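Local coordinates for protein CT263 (PDB 4QAS) that probably hydrolyses the N-glycosidic bond of a futalosine-type nucleoside, as an MTAN-like nucleosidase of the menaquinone-forming futalosine pathway in Chlamydia trachomatis, at residues L9-A14 against L71-G76. The protein carries 1 engineered substitution. Numbering follows the deposited sequence.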
# COMPACT_ATOMS: atom_id res chain seq x y z
N LEU A 9 -6.26 -12.65 8.65
CA LEU A 9 -4.90 -12.20 8.86
C LEU A 9 -4.92 -11.16 9.96
O LEU A 9 -5.66 -10.17 9.86
CB LEU A 9 -4.38 -11.61 7.56
CG LEU A 9 -2.97 -11.03 7.59
CD1 LEU A 9 -1.94 -11.96 8.21
CD2 LEU A 9 -2.54 -10.66 6.16
N LEU A 10 -4.14 -11.40 11.02
CA LEU A 10 -3.99 -10.46 12.13
C LEU A 10 -2.64 -9.77 11.98
O LEU A 10 -1.60 -10.45 11.95
CB LEU A 10 -4.05 -11.19 13.46
CG LEU A 10 -3.85 -10.32 14.71
CD1 LEU A 10 -4.93 -9.24 14.81
CD2 LEU A 10 -3.82 -11.17 15.94
N LEU A 11 -2.65 -8.45 11.93
CA LEU A 11 -1.43 -7.65 11.99
C LEU A 11 -1.29 -7.08 13.39
O LEU A 11 -2.25 -6.52 13.95
CB LEU A 11 -1.52 -6.48 11.03
CG LEU A 11 -1.83 -6.84 9.58
CD1 LEU A 11 -1.84 -5.58 8.70
CD2 LEU A 11 -0.90 -7.86 8.97
N ILE A 12 -0.10 -7.24 13.97
CA ILE A 12 0.20 -6.80 15.32
C ILE A 12 1.34 -5.82 15.25
O ILE A 12 2.43 -6.14 14.76
CB ILE A 12 0.55 -7.97 16.25
CG1 ILE A 12 -0.58 -9.00 16.27
CG2 ILE A 12 0.79 -7.46 17.65
CD1 ILE A 12 -0.20 -10.30 16.89
N PHE A 13 1.10 -4.62 15.75
CA PHE A 13 2.10 -3.57 15.88
C PHE A 13 2.29 -3.27 17.36
O PHE A 13 1.38 -3.39 18.16
CB PHE A 13 1.63 -2.30 15.19
CG PHE A 13 1.47 -2.44 13.71
CD1 PHE A 13 2.55 -2.23 12.86
CD2 PHE A 13 0.24 -2.77 13.15
CE1 PHE A 13 2.40 -2.34 11.49
CE2 PHE A 13 0.10 -2.90 11.78
CZ PHE A 13 1.17 -2.68 10.97
N ALA A 14 3.51 -2.87 17.72
CA ALA A 14 3.81 -2.56 19.10
C ALA A 14 3.22 -1.23 19.54
O ALA A 14 2.83 -1.09 20.69
CB ALA A 14 5.33 -2.55 19.35
N LEU A 71 -3.04 -16.57 10.13
CA LEU A 71 -1.67 -16.09 10.16
C LEU A 71 -1.66 -14.84 11.00
O LEU A 71 -2.59 -14.02 10.92
CB LEU A 71 -1.18 -15.74 8.74
CG LEU A 71 0.24 -15.18 8.61
CD1 LEU A 71 1.31 -16.15 9.10
CD2 LEU A 71 0.51 -14.82 7.16
N TRP A 72 -0.61 -14.69 11.81
CA TRP A 72 -0.28 -13.42 12.44
C TRP A 72 0.98 -12.86 11.78
O TRP A 72 1.93 -13.60 11.52
CB TRP A 72 0.05 -13.60 13.92
CG TRP A 72 -1.03 -14.06 14.85
CD1 TRP A 72 -2.27 -14.53 14.53
CD2 TRP A 72 -0.93 -14.11 16.27
NE1 TRP A 72 -2.95 -14.85 15.68
CE2 TRP A 72 -2.15 -14.60 16.76
CE3 TRP A 72 0.08 -13.75 17.17
CZ2 TRP A 72 -2.39 -14.77 18.13
CZ3 TRP A 72 -0.15 -13.92 18.53
CH2 TRP A 72 -1.38 -14.42 18.99
N ILE A 73 1.02 -11.55 11.55
CA ILE A 73 2.23 -10.84 11.16
C ILE A 73 2.49 -9.76 12.19
O ILE A 73 1.66 -8.86 12.37
CB ILE A 73 2.11 -10.24 9.76
CG1 ILE A 73 1.86 -11.33 8.72
CG2 ILE A 73 3.38 -9.46 9.43
CD1 ILE A 73 1.67 -10.82 7.31
N ASN A 74 3.64 -9.85 12.85
CA ASN A 74 4.11 -8.75 13.69
C ASN A 74 5.02 -7.90 12.83
O ASN A 74 6.06 -8.36 12.37
CB ASN A 74 4.89 -9.32 14.87
CG ASN A 74 5.61 -8.27 15.67
OD1 ASN A 74 6.74 -8.53 16.14
ND2 ASN A 74 5.00 -7.11 15.86
N ALA A 75 4.62 -6.67 12.60
CA ALA A 75 5.44 -5.73 11.86
C ALA A 75 5.88 -4.64 12.81
O ALA A 75 5.08 -4.15 13.61
CB ALA A 75 4.64 -5.13 10.71
N GLY A 76 7.16 -4.26 12.76
CA GLY A 76 7.60 -3.21 13.67
C GLY A 76 8.99 -2.71 13.36
O GLY A 76 9.64 -3.13 12.41
O HOH W 1 6.13 -4.59 16.36
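Residues 9-13 and 71-76, parts of strands 7-13 and 71-80, run parallel, laced by backbone hydrogen bonds whose straightest rung goes from Leu10 N to Leu71 O, 175° at the hydrogen. Apolar packing is tightest around Trp72. Leu10, with CG anti to its backbone N (chi1 177°), lays CD2 over one face of the indole, 3.8 Å from the centroid of the five-membered ring, a CH-pi contact. Ile12 crosses obliquely and brings CD1 to 3.5 Å from CE3 of Trp72. On the face of Leu9, Leu11 and Ile73, CD1 of Leu9 reaches 3.9 Å from CG1 of Ile73. Toward the C-terminal ends the strands spread, CA atoms of Phe13 and Ala75 lying 5.7 Å apart, though Phe13 CE1 still touches Ala75 CB (3.7 Å). Here Ile12 O takes two hydrogen bonds: Ala75 N in the carbonyl plane, Asn74 ND2 (3.0 Å) above it. ND2 also gives to a water within hydrogen-bonding reach of Ala75 O, and OD1 binds Lys162 NZ, fixing the amide's rotation. In the central sheet of this alpha/beta fold, consistent with the nucleoside phosphorylase family, strand 43-49 hydrogen-bonds to the far edge of strand 7-13, helix 16-25 covers Leu11 and Phe13, and helix 144-153 packs on Ile12 and Trp72.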